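Local coordinates for protein isomaltodextranase (Arthrobacter globiformis, PDB 5AWO) that hydrolyses alpha-1,6-glucosidic linkages in polysaccharides such as dextran, releasing successive isomaltose units from the non-reducing ends of the chains, at residues A[162-167]-A[212-217]; A[203-208]-A[216-221]; A[152-157]-A[168-173]; A[122-127]-A[199-204]. All coordinates share one frame; numbering follows the deposited sequence.

Interaction 1: A[162-167]-A[212-217]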
loop_
_atom_site.group_PDB
_atom_site.type_symbol
_atom_site.label_atom_id
_atom_site.label_comp_id
_atom_site.label_asym_id
_atom_site.label_seq_id
_atom_site.Cartn_x
_atom_site.Cartn_y
_atom_site.Cartn_z
ATOM N N ARG A 162 21.792 -18.662 -6.480
ATOM C CA ARG A 162 22.842 -19.680 -6.619
ATOM C C ARG A 162 22.437 -20.812 -7.553
ATOM O O ARG A 162 23.222 -21.249 -8.397
ATOM C CB ARG A 162 23.133 -20.237 -5.235
ATOM C CG ARG A 162 24.112 -21.396 -5.142
ATOM C CD ARG A 162 24.131 -21.923 -3.721
ATOM N NE ARG A 162 22.895 -22.618 -3.366
ATOM C CZ ARG A 162 22.596 -23.101 -2.166
ATOM N NH1 ARG A 162 23.433 -22.968 -1.151
ATOM N NH2 ARG A 162 21.437 -23.720 -1.980
ATOM N N ASP A 163 21.210 -21.290 -7.407
ATOM C CA ASP A 163 20.838 -22.521 -8.095
ATOM C C ASP A 163 20.471 -22.322 -9.550
ATOM O O ASP A 163 20.322 -23.308 -10.275
ATOM C CB ASP A 163 19.742 -23.244 -7.330
ATOM C CG ASP A 163 20.153 -23.583 -5.929
ATOM O OD1 ASP A 163 21.289 -24.075 -5.724
ATOM O OD2 ASP A 163 19.370 -23.363 -5.001
ATOM N N ILE A 164 20.348 -21.073 -9.995
ATOM C CA ILE A 164 20.133 -20.769 -11.402
ATOM C C ILE A 164 21.305 -19.983 -11.975
ATOM O O ILE A 164 21.182 -19.250 -12.961
ATOM C CB ILE A 164 18.767 -20.073 -11.630
ATOM C CG1 ILE A 164 18.610 -18.813 -10.776
ATOM C CG2 ILE A 164 17.639 -21.049 -11.334
ATOM C CD1 ILE A 164 17.462 -17.940 -11.247
ATOM N N GLY A 165 22.463 -20.128 -11.325
ATOM C CA GLY A 165 23.695 -19.570 -11.859
ATOM C C GLY A 165 24.222 -18.299 -11.209
ATOM O O GLY A 165 25.273 -17.810 -11.613
ATOM N N GLY A 166 23.523 -17.769 -10.208
ATOM C CA GLY A 166 23.955 -16.513 -9.580
ATOM C C GLY A 166 25.242 -16.691 -8.790
ATOM O O GLY A 166 25.374 -17.636 -8.005
ATOM N N ASN A 167 26.179 -15.771 -9.012
ATOM C CA ASN A 167 27.434 -15.821 -8.277
ATOM C C ASN A 167 28.082 -14.466 -8.058
ATOM O O ASN A 167 29.303 -14.375 -7.846
ATOM C CB ASN A 167 28.386 -16.794 -8.981
ATOM C CG ASN A 167 28.933 -16.252 -10.284
ATOM O OD1 ASN A 167 28.495 -15.231 -10.817
ATOM N ND2 ASN A 167 29.934 -16.954 -10.813
ATOM N N ALA A 212 7.839 -20.457 -6.899
ATOM C CA ALA A 212 6.854 -21.391 -7.428
ATOM C C ALA A 212 6.814 -21.450 -8.937
ATOM O O ALA A 212 6.210 -22.385 -9.464
ATOM C CB ALA A 212 5.476 -21.074 -6.873
ATOM N N ASN A 213 7.420 -20.480 -9.631
ATOM C CA ASN A 213 7.511 -20.506 -11.080
ATOM C C ASN A 213 8.816 -21.081 -11.619
ATOM O O ASN A 213 8.980 -21.226 -12.823
ATOM C CB ASN A 213 7.314 -19.077 -11.630
ATOM C CG ASN A 213 6.826 -19.061 -13.068
ATOM O OD1 ASN A 213 7.361 -18.340 -13.905
ATOM N ND2 ASN A 213 5.795 -19.855 -13.358
ATOM N N ILE A 214 9.777 -21.363 -10.739
ATOM C CA ILE A 214 11.132 -21.785 -11.155
ATOM C C ILE A 214 11.570 -23.072 -10.471
ATOM O O ILE A 214 11.974 -24.044 -11.137
ATOM C CB ILE A 214 12.178 -20.690 -10.843
ATOM C CG1 ILE A 214 11.807 -19.391 -11.536
ATOM C CG2 ILE A 214 13.555 -21.134 -11.295
ATOM C CD1 ILE A 214 12.777 -18.254 -11.275
ATOM N N GLY A 215 11.514 -23.083 -9.142
ATOM C CA GLY A 215 12.049 -24.161 -8.350
ATOM C C GLY A 215 12.864 -23.636 -7.177
ATOM O O GLY A 215 12.572 -22.560 -6.664
ATOM N N GLN A 216 13.865 -24.399 -6.748
ATOM C CA GLN A 216 14.833 -23.932 -5.769
ATOM C C GLN A 216 15.744 -22.942 -6.446
ATOM O O GLN A 216 16.321 -23.208 -7.517
ATOM C CB GLN A 216 15.715 -25.074 -5.230
ATOM C CG GLN A 216 14.979 -26.278 -4.711
ATOM C CD GLN A 216 14.141 -25.981 -3.500
ATOM O OE1 GLN A 216 14.455 -25.076 -2.720
ATOM N NE2 GLN A 216 13.088 -26.777 -3.299
ATOM N N VAL A 217 15.876 -21.764 -5.854
ATOM C CA VAL A 217 16.715 -20.740 -6.461
ATOM C C VAL A 217 17.986 -20.431 -5.669
ATOM O O VAL A 217 18.991 -20.055 -6.252
ATOM C CB VAL A 217 15.924 -19.449 -6.718
ATOM C CG1 VAL A 217 14.907 -19.699 -7.826
ATOM C CG2 VAL A 217 15.260 -18.928 -5.463
#

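Interaction 2: A[203-208]-A[216-221]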
loop_
_atom_site.group_PDB
_atom_site.type_symbol
_atom_site.label_atom_id
_atom_site.label_comp_id
_atom_site.label_asym_id
_atom_site.label_seq_id
_atom_site.Cartn_x
_atom_site.Cartn_y
_atom_site.Cartn_z
ATOM N N LEU A 203 12.567 -10.747 -1.844
ATOM C CA LEU A 203 12.378 -11.079 -0.438
ATOM C C LEU A 203 12.135 -12.569 -0.206
ATOM O O LEU A 203 12.725 -13.183 0.686
ATOM C CB LEU A 203 11.221 -10.250 0.121
ATOM C CG LEU A 203 11.555 -8.781 0.304
ATOM C CD1 LEU A 203 10.279 -7.987 0.538
ATOM C CD2 LEU A 203 12.546 -8.590 1.444
ATOM N N SER A 204 11.260 -13.148 -1.010
ATOM C CA SER A 204 10.879 -14.543 -0.872
ATOM C C SER A 204 12.054 -15.457 -1.161
ATOM O O SER A 204 12.217 -16.511 -0.534
ATOM C CB SER A 204 9.691 -14.858 -1.789
ATOM O OG SER A 204 9.926 -14.495 -3.156
ATOM N N TRP A 205 12.907 -15.043 -2.093
ATOM C CA TRP A 205 14.109 -15.831 -2.389
ATOM C C TRP A 205 15.088 -15.854 -1.208
ATOM O O TRP A 205 15.629 -16.920 -0.889
ATOM C CB TRP A 205 14.793 -15.339 -3.650
ATOM C CG TRP A 205 14.023 -15.546 -4.926
ATOM C CD1 TRP A 205 12.679 -15.714 -5.072
ATOM C CD2 TRP A 205 14.584 -15.615 -6.251
ATOM N NE1 TRP A 205 12.373 -15.876 -6.405
ATOM C CE2 TRP A 205 13.515 -15.814 -7.149
ATOM C CE3 TRP A 205 15.884 -15.534 -6.763
ATOM C CZ2 TRP A 205 13.708 -15.930 -8.532
ATOM C CZ3 TRP A 205 16.078 -15.657 -8.138
ATOM C CH2 TRP A 205 14.994 -15.854 -9.006
ATOM N N TYR A 206 15.284 -14.720 -0.550
ATOM C CA TYR A 206 15.995 -14.725 0.759
ATOM C C TYR A 206 15.313 -15.651 1.779
ATOM O O TYR A 206 15.960 -16.499 2.399
ATOM C CB TYR A 206 16.093 -13.305 1.329
ATOM C CG TYR A 206 16.642 -13.306 2.734
ATOM C CD1 TYR A 206 18.015 -13.388 2.951
ATOM C CD2 TYR A 206 15.807 -13.253 3.834
ATOM C CE1 TYR A 206 18.520 -13.428 4.234
ATOM C CE2 TYR A 206 16.312 -13.299 5.117
ATOM C CZ TYR A 206 17.676 -13.390 5.305
ATOM O OH TYR A 206 18.128 -13.429 6.622
ATOM N N GLU A 207 14.018 -15.489 1.965
ATOM C CA GLU A 207 13.307 -16.161 3.069
ATOM C C GLU A 207 13.365 -17.684 2.995
ATOM O O GLU A 207 13.783 -18.344 3.980
ATOM C CB GLU A 207 11.854 -15.688 3.147
ATOM C CG GLU A 207 11.085 -16.316 4.310
ATOM C CD GLU A 207 9.717 -15.744 4.576
ATOM O OE1 GLU A 207 9.128 -15.068 3.696
ATOM O OE2 GLU A 207 9.205 -16.002 5.702
ATOM N N ASP A 208 12.935 -18.253 1.874
ATOM C CA ASP A 208 12.969 -19.723 1.781
ATOM C C ASP A 208 13.649 -20.289 0.534
ATOM O O ASP A 208 13.656 -21.492 0.335
ATOM C CB ASP A 208 11.577 -20.327 2.035
ATOM C CG ASP A 208 10.643 -20.119 0.902
ATOM O OD1 ASP A 208 11.059 -19.480 -0.079
ATOM O OD2 ASP A 208 9.494 -20.598 1.027
ATOM N N GLN A 216 13.865 -24.399 -6.748
ATOM C CA GLN A 216 14.833 -23.932 -5.769
ATOM C C GLN A 216 15.744 -22.942 -6.446
ATOM O O GLN A 216 16.321 -23.208 -7.517
ATOM C CB GLN A 216 15.715 -25.074 -5.230
ATOM C CG GLN A 216 14.979 -26.278 -4.711
ATOM C CD GLN A 216 14.141 -25.981 -3.500
ATOM O OE1 GLN A 216 14.455 -25.076 -2.720
ATOM N NE2 GLN A 216 13.088 -26.777 -3.299
ATOM N N VAL A 217 15.876 -21.764 -5.854
ATOM C CA VAL A 217 16.715 -20.740 -6.461
ATOM C C VAL A 217 17.986 -20.431 -5.669
ATOM O O VAL A 217 18.991 -20.055 -6.252
ATOM C CB VAL A 217 15.924 -19.449 -6.718
ATOM C CG1 VAL A 217 14.907 -19.699 -7.826
ATOM C CG2 VAL A 217 15.260 -18.928 -5.463
ATOM N N ASN A 218 17.914 -20.529 -4.341
ATOM C CA ASN A 218 19.107 -20.379 -3.495
ATOM C C ASN A 218 18.864 -20.955 -2.105
ATOM O O ASN A 218 17.819 -21.563 -1.860
ATOM C CB ASN A 218 19.608 -18.918 -3.491
ATOM C CG ASN A 218 18.606 -17.911 -2.947
ATOM O OD1 ASN A 218 18.086 -18.038 -1.814
ATOM N ND2 ASN A 218 18.378 -16.885 -3.720
ATOM N N ALA A 219 19.838 -20.808 -1.207
ATOM C CA ALA A 219 19.656 -21.258 0.165
ATOM C C ALA A 219 18.514 -20.528 0.856
ATOM O O ALA A 219 18.353 -19.321 0.658
ATOM C CB ALA A 219 20.940 -21.051 0.959
ATOM N N PRO A 220 17.730 -21.229 1.695
ATOM C CA PRO A 220 16.773 -20.569 2.556
ATOM C C PRO A 220 17.477 -19.867 3.728
ATOM O O PRO A 220 18.565 -20.298 4.134
ATOM C CB PRO A 220 15.903 -21.720 3.057
ATOM C CG PRO A 220 16.861 -22.855 3.132
ATOM C CD PRO A 220 17.781 -22.683 1.970
ATOM N N HIS A 221 16.845 -18.862 4.303
ATOM C CA HIS A 221 17.380 -18.214 5.515
ATOM C C HIS A 221 16.472 -18.246 6.715
ATOM O O HIS A 221 16.909 -17.911 7.821
ATOM C CB HIS A 221 17.881 -16.814 5.174
ATOM C CG HIS A 221 18.969 -16.860 4.165
ATOM N ND1 HIS A 221 18.724 -16.938 2.814
ATOM C CD2 HIS A 221 20.309 -17.015 4.309
ATOM C CE1 HIS A 221 19.867 -17.069 2.166
ATOM N NE2 HIS A 221 20.848 -17.125 3.055
#

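Interaction 3: A[152-157]-A[168-173]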
loop_
_atom_site.group_PDB
_atom_site.type_symbol
_atom_site.label_atom_id
_atom_site.label_comp_id
_atom_site.label_asym_id
_atom_site.label_seq_id
_atom_site.Cartn_x
_atom_site.Cartn_y
_atom_site.Cartn_z
ATOM N N ASP A 152 33.312 -11.011 6.348
ATOM C CA ASP A 152 32.877 -11.693 7.555
ATOM C C ASP A 152 31.336 -11.745 7.704
ATOM O O ASP A 152 30.826 -12.233 8.697
ATOM C CB ASP A 152 33.478 -10.989 8.811
ATOM C CG ASP A 152 35.018 -10.993 8.848
ATOM O OD1 ASP A 152 35.643 -11.932 8.331
ATOM O OD2 ASP A 152 35.610 -10.041 9.402
ATOM N N LEU A 153 30.604 -11.235 6.713
ATOM C CA LEU A 153 29.136 -11.161 6.766
ATOM C C LEU A 153 28.396 -12.274 6.035
ATOM O O LEU A 153 27.168 -12.321 6.079
ATOM C CB LEU A 153 28.687 -9.831 6.135
ATOM C CG LEU A 153 29.084 -8.576 6.916
ATOM C CD1 LEU A 153 28.635 -7.350 6.127
ATOM C CD2 LEU A 153 28.523 -8.565 8.324
ATOM N N VAL A 154 29.119 -13.135 5.331
ATOM C CA VAL A 154 28.483 -14.109 4.442
ATOM C C VAL A 154 28.888 -15.557 4.715
ATOM O O VAL A 154 29.987 -15.838 5.196
ATOM C CB VAL A 154 28.757 -13.751 2.975
ATOM C CG1 VAL A 154 28.273 -12.333 2.708
ATOM C CG2 VAL A 154 30.220 -13.920 2.590
ATOM N N VAL A 155 27.989 -16.472 4.390
ATOM C CA VAL A 155 28.306 -17.912 4.372
ATOM C C VAL A 155 28.914 -18.243 3.021
ATOM O O VAL A 155 28.393 -17.850 1.986
ATOM C CB VAL A 155 27.043 -18.742 4.639
ATOM C CG1 VAL A 155 27.333 -20.237 4.483
ATOM C CG2 VAL A 155 26.506 -18.442 6.023
ATOM N N PRO A 156 30.057 -18.956 3.002
ATOM C CA PRO A 156 30.638 -19.325 1.720
ATOM C C PRO A 156 29.626 -20.020 0.809
ATOM O O PRO A 156 28.908 -20.906 1.255
ATOM C CB PRO A 156 31.768 -20.289 2.115
ATOM C CG PRO A 156 32.191 -19.798 3.448
ATOM C CD PRO A 156 30.949 -19.301 4.134
ATOM N N GLY A 157 29.559 -19.577 -0.442
ATOM C CA GLY A 157 28.655 -20.169 -1.408
ATOM C C GLY A 157 27.212 -19.694 -1.380
ATOM O O GLY A 157 26.447 -20.084 -2.244
ATOM N N GLN A 168 27.262 -13.408 -8.053
ATOM C CA GLN A 168 27.766 -12.051 -7.916
ATOM C C GLN A 168 27.316 -11.352 -6.640
ATOM O O GLN A 168 28.008 -10.434 -6.173
ATOM C CB GLN A 168 27.381 -11.207 -9.128
ATOM C CG GLN A 168 28.063 -11.699 -10.417
ATOM C CD GLN A 168 29.581 -11.606 -10.344
ATOM O OE1 GLN A 168 30.290 -12.597 -10.554
ATOM N NE2 GLN A 168 30.085 -10.429 -10.041
ATOM N N LEU A 169 26.159 -11.730 -6.099
ATOM C CA LEU A 169 25.640 -11.147 -4.879
ATOM C C LEU A 169 25.472 -12.239 -3.848
ATOM O O LEU A 169 24.873 -13.292 -4.137
ATOM C CB LEU A 169 24.249 -10.510 -5.127
ATOM C CG LEU A 169 24.177 -9.368 -6.144
ATOM C CD1 LEU A 169 22.745 -9.008 -6.512
ATOM C CD2 LEU A 169 24.904 -8.154 -5.621
ATOM N N TYR A 170 26.026 -12.054 -2.650
ATOM C CA TYR A 170 25.711 -12.928 -1.551
ATOM C C TYR A 170 24.436 -12.501 -0.867
ATOM O O TYR A 170 24.114 -11.304 -0.852
ATOM C CB TYR A 170 26.816 -12.889 -0.480
ATOM C CG TYR A 170 28.104 -13.556 -0.855
ATOM C CD1 TYR A 170 29.122 -12.858 -1.492
ATOM C CD2 TYR A 170 28.319 -14.897 -0.557
ATOM C CE1 TYR A 170 30.315 -13.489 -1.841
ATOM C CE2 TYR A 170 29.510 -15.527 -0.902
ATOM C CZ TYR A 170 30.497 -14.810 -1.535
ATOM O OH TYR A 170 31.688 -15.432 -1.882
ATOM N N TRP A 171 23.735 -13.436 -0.244
ATOM C CA TRP A 171 22.787 -13.076 0.779
ATOM C C TRP A 171 23.535 -12.942 2.108
ATOM O O TRP A 171 24.332 -13.801 2.478
ATOM C CB TRP A 171 21.698 -14.130 0.942
ATOM C CG TRP A 171 20.611 -14.116 -0.098
ATOM C CD1 TRP A 171 20.215 -15.171 -0.877
ATOM C CD2 TRP A 171 19.720 -13.035 -0.410
ATOM N NE1 TRP A 171 19.177 -14.804 -1.671
ATOM C CE2 TRP A 171 18.839 -13.503 -1.406
ATOM C CE3 TRP A 171 19.580 -11.726 0.048
ATOM C CZ2 TRP A 171 17.823 -12.703 -1.954
ATOM C CZ3 TRP A 171 18.570 -10.927 -0.492
ATOM C CH2 TRP A 171 17.710 -11.414 -1.495
ATOM N N LEU A 172 23.273 -11.853 2.808
ATOM C CA LEU A 172 23.820 -11.607 4.137
ATOM C C LEU A 172 23.428 -12.679 5.110
ATOM O O LEU A 172 22.309 -13.135 5.095
ATOM C CB LEU A 172 23.289 -10.255 4.630
ATOM C CG LEU A 172 23.572 -9.895 6.096
ATOM C CD1 LEU A 172 25.047 -9.643 6.235
ATOM C CD2 LEU A 172 22.754 -8.686 6.509
ATOM N N ASP A 173 24.367 -13.080 5.972
ATOM C CA ASP A 173 24.061 -13.928 7.114
ATOM C C ASP A 173 23.780 -13.056 8.328
ATOM O O ASP A 173 24.697 -12.515 8.959
ATOM C CB ASP A 173 25.208 -14.885 7.407
ATOM C CG ASP A 173 24.900 -15.810 8.567
ATOM O OD1 ASP A 173 23.832 -15.723 9.203
ATOM O OD2 ASP A 173 25.784 -16.648 8.836
HETATM O O HOH W 1 25.228 -15.866 4.011
HETATM O O HOH W 2 31.769 -18.066 -1.414
#

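Interaction 4: A[122-127]-A[199-204]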
loop_
_atom_site.group_PDB
_atom_site.type_symbol
_atom_site.label_atom_id
_atom_site.label_comp_id
_atom_site.label_asym_id
_atom_site.label_seq_id
_atom_site.Cartn_x
_atom_site.Cartn_y
_atom_site.Cartn_z
ATOM N N GLY A 122 14.654 7.610 -6.483
ATOM C CA GLY A 122 14.183 6.363 -5.902
ATOM C C GLY A 122 15.163 5.263 -6.210
ATOM O O GLY A 122 15.715 5.197 -7.306
ATOM N N VAL A 123 15.450 4.427 -5.203
ATOM C CA VAL A 123 16.431 3.375 -5.361
ATOM C C VAL A 123 15.839 1.979 -5.180
ATOM O O VAL A 123 15.169 1.715 -4.193
ATOM C CB VAL A 123 17.620 3.549 -4.395
ATOM C CG1 VAL A 123 18.553 2.339 -4.450
ATOM C CG2 VAL A 123 18.400 4.796 -4.767
ATOM N N TYR A 124 16.148 1.125 -6.144
ATOM C CA TYR A 124 15.920 -0.325 -6.024
ATOM C C TYR A 124 17.182 -0.969 -5.458
ATOM O O TYR A 124 18.240 -0.943 -6.079
ATOM C CB TYR A 124 15.597 -0.879 -7.395
ATOM C CG TYR A 124 15.475 -2.382 -7.539
ATOM C CD1 TYR A 124 16.590 -3.213 -7.586
ATOM C CD2 TYR A 124 14.229 -2.981 -7.723
ATOM C CE1 TYR A 124 16.481 -4.584 -7.749
ATOM C CE2 TYR A 124 14.135 -4.346 -7.928
ATOM C CZ TYR A 124 15.253 -5.134 -7.942
ATOM O OH TYR A 124 15.160 -6.511 -8.127
ATOM N N TYR A 125 17.099 -1.459 -4.239
ATOM C CA TYR A 125 18.150 -2.325 -3.708
ATOM C C TYR A 125 17.639 -3.085 -2.506
ATOM O O TYR A 125 16.754 -2.643 -1.807
ATOM C CB TYR A 125 19.440 -1.541 -3.333
ATOM C CG TYR A 125 20.674 -2.382 -3.574
ATOM C CD1 TYR A 125 21.149 -2.596 -4.866
ATOM C CD2 TYR A 125 21.391 -2.949 -2.507
ATOM C CE1 TYR A 125 22.246 -3.400 -5.114
ATOM C CE2 TYR A 125 22.479 -3.765 -2.749
ATOM C CZ TYR A 125 22.922 -3.971 -4.045
ATOM O OH TYR A 125 24.018 -4.779 -4.258
ATOM N N ASN A 126 18.255 -4.242 -2.277
ATOM C CA ASN A 126 17.947 -5.061 -1.117
ATOM C C ASN A 126 19.173 -5.007 -0.215
ATOM O O ASN A 126 20.236 -5.459 -0.612
ATOM C CB ASN A 126 17.616 -6.498 -1.541
ATOM C CG ASN A 126 17.146 -7.349 -0.384
ATOM O OD1 ASN A 126 17.633 -7.176 0.752
ATOM N ND2 ASN A 126 16.196 -8.264 -0.624
ATOM N N PRO A 127 19.021 -4.451 1.001
ATOM C CA PRO A 127 20.211 -4.255 1.851
ATOM C C PRO A 127 20.729 -5.526 2.497
ATOM O O PRO A 127 21.712 -5.452 3.267
ATOM C CB PRO A 127 19.733 -3.261 2.874
ATOM C CG PRO A 127 18.275 -3.586 3.027
ATOM C CD PRO A 127 17.807 -3.955 1.650
ATOM N N ARG A 199 13.090 0.390 -2.778
ATOM C CA ARG A 199 12.346 -0.742 -3.361
ATOM C C ARG A 199 13.164 -2.016 -3.221
ATOM O O ARG A 199 14.198 -2.161 -3.852
ATOM C CB ARG A 199 11.996 -0.443 -4.822
ATOM C CG ARG A 199 11.027 -1.442 -5.447
ATOM C CD ARG A 199 10.379 -0.865 -6.695
ATOM N NE ARG A 199 9.396 -1.741 -7.338
ATOM C CZ ARG A 199 8.134 -1.811 -7.006
ATOM N NH1 ARG A 199 7.644 -1.141 -5.966
ATOM N NH2 ARG A 199 7.343 -2.610 -7.720
ATOM N N ILE A 200 12.653 -2.913 -2.367
ATOM C CA ILE A 200 13.428 -4.052 -1.868
ATOM C C ILE A 200 12.807 -5.334 -2.435
ATOM O O ILE A 200 11.738 -5.751 -1.993
ATOM C CB ILE A 200 13.379 -4.097 -0.345
ATOM C CG1 ILE A 200 13.888 -2.768 0.240
ATOM C CG2 ILE A 200 14.161 -5.294 0.152
ATOM C CD1 ILE A 200 13.832 -2.720 1.756
ATOM N N ASP A 201 13.519 -5.975 -3.373
ATOM C CA ASP A 201 12.979 -7.099 -4.138
ATOM C C ASP A 201 13.622 -8.421 -3.726
ATOM O O ASP A 201 14.575 -8.446 -2.945
ATOM C CB ASP A 201 13.274 -6.799 -5.624
ATOM C CG ASP A 201 12.468 -7.626 -6.647
ATOM O OD1 ASP A 201 11.623 -8.462 -6.270
ATOM O OD2 ASP A 201 12.750 -7.394 -7.860
ATOM N N PHE A 202 13.061 -9.529 -4.235
ATOM C CA PHE A 202 13.589 -10.881 -4.009
ATOM C C PHE A 202 13.546 -11.303 -2.545
ATOM O O PHE A 202 14.281 -12.193 -2.104
ATOM C CB PHE A 202 14.985 -11.026 -4.639
ATOM C CG PHE A 202 14.937 -11.011 -6.150
ATOM C CD1 PHE A 202 14.555 -12.144 -6.844
ATOM C CD2 PHE A 202 15.210 -9.872 -6.855
ATOM C CE1 PHE A 202 14.471 -12.144 -8.216
ATOM C CE2 PHE A 202 15.125 -9.851 -8.241
ATOM C CZ PHE A 202 14.748 -10.995 -8.923
ATOM N N LEU A 203 12.567 -10.747 -1.844
ATOM C CA LEU A 203 12.378 -11.079 -0.438
ATOM C C LEU A 203 12.135 -12.569 -0.206
ATOM O O LEU A 203 12.725 -13.183 0.686
ATOM C CB LEU A 203 11.221 -10.250 0.121
ATOM C CG LEU A 203 11.555 -8.781 0.304
ATOM C CD1 LEU A 203 10.279 -7.987 0.538
ATOM C CD2 LEU A 203 12.546 -8.590 1.444
ATOM N N SER A 204 11.260 -13.148 -1.010
ATOM C CA SER A 204 10.879 -14.543 -0.872
ATOM C C SER A 204 12.054 -15.457 -1.161
ATOM O O SER A 204 12.217 -16.511 -0.534
ATOM C CB SER A 204 9.691 -14.858 -1.789
ATOM O OG SER A 204 9.926 -14.495 -3.156
#

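Interaction 1: A[162-167]-A[212-217]
A short beta hairpin, strands 210-211 and 215-216, projects from the loop that follows barrel strand 197-200, and its exit meets a turn in the long excursion that follows strand 120-124. The hairpin carries a classic beta bulge, Ile214 and Gly215 both facing Asp211, and Gly215 has backbone angles that suit glycine alone. Just past it, the carbonyl of Val217 receives the amide of Asp163, with N 2.8 Å from O and an N-H...O angle of 161°. The donor stands above the carbonyl plane and so misses the lone pairs. Arg162 N comes within 3.1 Å of Val217 O too, but at an angle too poor for a bond.

The side chain of Asp163 lies along the hairpin backbone, CG held beside its own N (chi1 -59°), so that CB rests 3.4 Å from Gln216 O. Its other end is gripped by its neighbour: the Arg162 chain is extended at first and turns at chi3 (70°), which brings NE 3.2 Å from Asp163 OD1, a salt bridge formed from above the carboxylate plane. On the apolar side Ile164 and Ile214 cross at about a right angle and touch by their branch methyls, CG2 to CG2 at 4.1 Å. Both also reach Trp205 of helix 203-208, which Val217, facing away from Asp163, covers as well. Gly165 N bonds to Arg162 O and closes the turn. The arrangement is loop-to-loop packing at the surface of a TIM barrel, joining excursions that leave two adjacent strands.

Interaction 2: A[203-208]-A[216-221]
The loop 216-221, leading to helix 223-237, comes closest to helix 203-208 at Pro220, where its CA is 4.0 Å from that of Asp208, after 6.8 Å between the CA atoms of Trp205 and Asn218. That helix follows strand 197-200 of the TIM barrel, and the loop packs on its C-terminal turn. One residue on, His221 caters for two carbonyls of that turn. Its N bonds to Glu207 O at 3.1 Å, from above the carbonyl plane, and more weakly to Tyr206 O. That second oxygen is better served by the imidazole: ND1 sits 2.8 Å from Tyr206 O, on a lone pair and in the ring plane. The rings of Tyr206 and His221 are almost parallel, 4° apart, yet slid so far that they hardly overlap. Over the tyrosine face lies His221 CB, 3.7 Å from the ring centroid, a CH-pi contact. Further back Val217 lays CG2 over the five-membered ring of Trp205, 3.7 Å from its centroid; the indole NE1 bonds to Asp211. His221 NE2 bonds to Asp158 OD2, so with ND1 also donating, the geometry is consistent with an imidazole protonated on both nitrogens and stabilised by that carboxylate.

Interaction 3: A[152-157]-A[168-173]
Within the long excursion that follows TIM-barrel strand 120-124, strand 169-172 pairs antiparallel with 129-131, and the segment 152-157 crosses near its end before turning a corner at Pro156 and Gly157. Val154 and Tyr170 meet at about a right angle. The valine lies along one side of the tyrosine: CG2 stands over the ring face, 3.9 Å from the centroid and 15° off the normal, a CH-pi contact, whereas CG1 presses on Tyr170 CB at 3.5 Å. From there the ring reaches along the segment toward the corner, and its hydroxyl meets a water 2.7 Å from OH, which lies in the ring plane and accepts from Gly157 N. An alanine in place of this tyrosine would remove ring and hydroxyl, and would probably cost Val154 CG2 its ring face and the water at Gly157 N one of its partners. Leu153 and Leu172 cross obliquely on another side, CB of the first 3.6 Å from CD1 of the second. Beside them Asp173 N donates to Leu153 O at 2.9 Å, almost along the C=O axis. Asp173, with CG anti to its N, lays its OD2 against Val155 CG2 at 3.4 Å, but its carboxylate is hydrogen-bonded to Thr175 and forms a salt bridge with Lys176. A second water bridges the two backbones, accepting from Val155 N at 2.9 Å and donating to Trp171 O at 2.7 Å.

Interaction 4: A[122-127]-A[199-204]
Tyr124 reaches along the barrel with CG anti to its backbone N (chi1 173°) and brings the hydroxyl edge of its ring up against the side chain of Asp201, the likely nucleophile. Its OH donates to Asp201 OD2 at 2.6 Å, on the anti lone pair; OD2 lies at the ring edge, near the ring plane, while the carboxylate plane is turned 86° from it. The edge of Phe202 closes in from beyond, CE2 3.3 Å from Tyr124 OH. This short bond to Asp201 would probably favour the ionised carboxylate and, with Phe202 N bonding OD1, limit its rotation. A phenylalanine in place of this tyrosine would delete the hydroxyl and would probably leave Asp201 less firmly oriented and its charge less well stabilised. The backbones are neighbouring parallel strands of the TIM barrel, with Tyr124 and Arg199 on the same face of the sheet. Arg199 N bonds to Val123 O at 2.8 Å, and Tyr125 N returns a weak bond to Arg199 O. The extended arginine carries its guanidinium to Asp314 and Asp316. Where the strands end, Asn126 takes over: ND2 donates to Asp201 O at 2.8 Å, nearly along the C=O axis, so the residue is held by side chain and backbone alike. Asn126 OD1 accepts from Leu128 N. Ile200 CG2 packs across that amide, 3.7 Å from Asn126 CG, and the same methyl also meets Pro127 CD.

In the fold
All four interactions gather at one end of the TIM barrel. Interaction 4 pairs strands 120-124 and 197-200; interaction 3 is nested inside the chain it closes, interaction 2 lies wholly after strand 197-200, and interaction 1 joins that part to the excursion after strand 120-124. Interactions 1 and 2, with centres about 9 Å apart, share Gln216 and Val217, while interactions 2 and 4 share Leu203 and Ser204, the start of helix 203-208. Trp171 is the hub: from the strand of interaction 3 it touches Tyr206 and His221 of interaction 2 and Asn126 and Phe202 of interaction 4. The two excursions are thus packed against each other beside the probable nucleophile.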